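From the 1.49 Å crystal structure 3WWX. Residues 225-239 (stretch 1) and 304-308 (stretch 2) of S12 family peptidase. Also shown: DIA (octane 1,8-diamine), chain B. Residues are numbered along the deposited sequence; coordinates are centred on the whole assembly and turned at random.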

# COMPACT_ATOMS: atom_id res chain seq x y z
N ASP A 225 -20.98 7.09 2.62
CA ASP A 225 -19.92 7.51 3.53
C ASP A 225 -19.32 6.27 4.17
O ASP A 225 -19.95 5.62 5.02
N VAL A 226 -18.10 5.96 3.76
CA VAL A 226 -17.40 4.76 4.19
C VAL A 226 -16.21 5.09 5.09
O VAL A 226 -15.27 4.31 5.21
N SER A 227 -16.28 6.24 5.75
CA SER A 227 -15.16 6.70 6.57
C SER A 227 -14.75 5.66 7.61
O SER A 227 -13.56 5.41 7.80
N THR A 228 -15.74 5.09 8.29
CA THR A 228 -15.47 4.13 9.35
C THR A 228 -15.63 2.69 8.89
O THR A 228 -16.61 2.33 8.25
N LEU A 229 -14.64 1.88 9.22
CA LEU A 229 -14.62 0.45 8.87
C LEU A 229 -13.53 -0.21 9.72
O LEU A 229 -12.60 0.46 10.17
N ASN A 230 -13.67 -1.51 9.92
CA ASN A 230 -12.67 -2.32 10.62
C ASN A 230 -11.55 -2.68 9.64
O ASN A 230 -11.79 -3.41 8.68
N PRO A 231 -10.34 -2.14 9.85
CA PRO A 231 -9.28 -2.30 8.84
C PRO A 231 -8.64 -3.67 8.79
O PRO A 231 -7.73 -3.87 7.96
N SER A 232 -9.12 -4.61 9.62
CA SER A 232 -8.59 -5.97 9.56
C SER A 232 -8.89 -6.67 8.24
O SER A 232 -8.28 -7.71 7.96
N ILE A 233 -9.80 -6.14 7.43
CA ILE A 233 -9.95 -6.65 6.07
C ILE A 233 -8.65 -6.57 5.27
O ILE A 233 -8.46 -7.32 4.32
N ALA A 234 -7.76 -5.65 5.67
CA ALA A 234 -6.50 -5.40 4.97
C ALA A 234 -5.27 -5.83 5.79
O ALA A 234 -4.32 -6.41 5.25
N GLY A 235 -5.25 -5.52 7.08
CA GLY A 235 -4.10 -5.80 7.90
C GLY A 235 -2.80 -5.36 7.27
O GLY A 235 -2.67 -4.22 6.80
N ALA A 236 -1.82 -6.26 7.27
CA ALA A 236 -0.47 -5.93 6.79
C ALA A 236 -0.41 -5.69 5.28
O ALA A 236 0.62 -5.26 4.76
N ALA A 237 -1.52 -5.91 4.58
CA ALA A 237 -1.63 -5.56 3.17
C ALA A 237 -2.21 -4.17 2.95
O ALA A 237 -2.16 -3.66 1.84
N GLY A 238 -2.79 -3.55 3.98
CA GLY A 238 -3.43 -2.27 3.73
C GLY A 238 -4.10 -1.47 4.83
O GLY A 238 -4.85 -0.56 4.49
N GLU A 239 -3.84 -1.73 6.11
CA GLU A 239 -4.63 -1.10 7.17
C GLU A 239 -4.21 0.30 7.62
O GLU A 239 -4.95 0.93 8.38
N GLY A 304 -5.28 1.73 -2.37
CA GLY A 304 -6.71 1.70 -2.55
C GLY A 304 -7.37 0.93 -1.41
O GLY A 304 -6.98 -0.18 -1.05
N ILE A 305 -8.37 1.56 -0.81
CA ILE A 305 -9.24 0.94 0.15
C ILE A 305 -10.52 1.81 0.11
O ILE A 305 -10.55 2.83 -0.58
N HIS A 306 -11.58 1.40 0.78
CA HIS A 306 -12.88 2.07 0.64
C HIS A 306 -12.79 3.58 0.80
O HIS A 306 -12.36 4.09 1.82
N GLY A 307 -13.22 4.30 -0.23
CA GLY A 307 -13.26 5.75 -0.20
C GLY A 307 -11.92 6.45 -0.15
O GLY A 307 -11.87 7.62 0.24
N SER A 308 -10.87 5.76 -0.55
CA SER A 308 -9.53 6.30 -0.36
C SER A 308 -8.56 5.81 -1.42
O SER A 308 -8.15 4.64 -1.41

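Packing here is apolar and side-chain led: no direct hydrogen bond crosses between the stretches, and a tight turn in stretch 2 is received by a looping stretch 1. Gly 304 makes no contact with stretch 1, but its bare CA lies 3.5 Å from C7 of the octane diamine; an ideal CB would come within 2.9 Å of that same C7, so a CB there would clash with the ligand.

Ile 305 is the central plug. Its CB points toward stretch 1, and the extended t,t rotamer carries Ile 305 CD1 to 3.7 Å from Gly 238 O and 4.1 Å from Ala 234 CB, with Ile 233 CD1 farther off, 4.5 Å from Ile 305 CD1. Gly 238 offers backbone alone here, and a CB on it would be crowded by Ala 234 CB at 3.1 Å. The backbone of Ile 305 also borders the ligand, its C atom 3.4 Å from DIA C5.

His 306, chi1 m, points toward stretch 1 as well. Leu 229, in the p,p rotamer, brings CD2 to 3.7 Å from His 306 CB, while Ile 233 (p,t) sets CD1 3.6 Å from His 306 CE1. DIA C2 covers one face of the imidazole, 3.5 Å from CD2 of His 306. NE2 is satisfied elsewhere in the structure, but ND1 is buried without a partner.

Gly 307 occupies the type II turn from Ile 305 to Ser 308 with positive phi, which favours glycine. Packing adds a second constraint: Val 226, rotamer m, places CG2 3.6 Å from Gly 307 N, and an ideal CB on the glycine would clash with that CG2 at 2.7 Å. Water 1 links the stretches, its O placed to donate to Val 226 O at 2.8 Å and His 306 O at 2.9 Å, though it has more acceptors in reach than protons.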

# COMPACT_ATOMS: atom_id res chain seq x y z
CB ASP A 225 -20.48 8.44 4.60
CG ASP A 225 -19.41 9.02 5.47
OD1 ASP A 225 -18.43 8.30 5.78
OD2 ASP A 225 -19.56 10.21 5.85
CB VAL A 226 -16.97 3.89 2.98
CG1 VAL A 226 -18.15 3.44 2.20
CG2 VAL A 226 -15.99 4.63 2.08
CB SER A 227 -15.49 8.03 7.24
OG SER A 227 -15.88 9.02 6.29
CB THR A 228 -16.38 4.38 10.56
OG1 THR A 228 -17.75 4.31 10.15
CG2 THR A 228 -16.10 5.74 11.16
CB LEU A 229 -14.34 0.23 7.36
CG LEU A 229 -13.04 0.81 6.78
CD1 LEU A 229 -11.83 -0.12 6.97
CD2 LEU A 229 -13.23 1.12 5.31
CB ASN A 230 -13.35 -3.59 11.15
CG ASN A 230 -12.43 -4.44 12.01
OD1 ASN A 230 -11.23 -4.60 11.73
ND2 ASN A 230 -13.00 -5.04 13.05
CB PRO A 231 -8.22 -1.28 9.28
CG PRO A 231 -8.84 -0.44 10.29
CD PRO A 231 -9.94 -1.20 10.91
CB SER A 232 -9.08 -6.78 10.76
OG SER A 232 -10.47 -7.00 10.70
CB ILE A 233 -11.04 -5.91 5.28
CG1 ILE A 233 -10.82 -4.40 5.30
CG2 ILE A 233 -12.43 -6.28 5.78
CD1 ILE A 233 -11.64 -3.63 4.25
CB ALA A 234 -6.43 -3.91 4.61
CB ALA A 236 0.50 -7.02 7.20
CB ALA A 237 -2.49 -6.59 2.47
CB GLU A 239 -4.59 -1.97 8.44
CG GLU A 239 -3.24 -2.07 9.14
CD GLU A 239 -3.40 -2.67 10.51
OE1 GLU A 239 -3.98 -1.98 11.36
OE2 GLU A 239 -2.93 -3.81 10.70
CB ILE A 305 -8.56 0.86 1.55
CG1 ILE A 305 -9.36 0.01 2.53
CG2 ILE A 305 -8.32 2.24 2.10
CD1 ILE A 305 -8.51 -0.48 3.71
CB HIS A 306 -13.86 1.55 1.68
CG HIS A 306 -14.08 0.08 1.61
ND1 HIS A 306 -13.06 -0.84 1.79
CD2 HIS A 306 -15.20 -0.64 1.40
CE1 HIS A 306 -13.54 -2.05 1.67
NE2 HIS A 306 -14.84 -1.96 1.45
CB SER A 308 -9.01 5.97 1.03
OG SER A 308 -7.81 6.70 1.25
N1 DIA B . -16.14 -1.20 -3.73
C1 DIA B . -15.80 -1.06 -2.35
C2 DIA B . -14.57 -0.25 -2.02
C3 DIA B . -13.47 -0.33 -3.03
C4 DIA B . -12.16 -0.93 -2.57
C5 DIA B . -11.00 0.02 -2.74
C6 DIA B . -10.90 0.65 -4.11
C7 DIA B . -9.84 1.70 -4.15
C8 DIA B . -9.65 2.12 -5.58
N8 DIA B . -9.04 3.40 -5.60
O HOH W 1 -12.59 4.75 4.63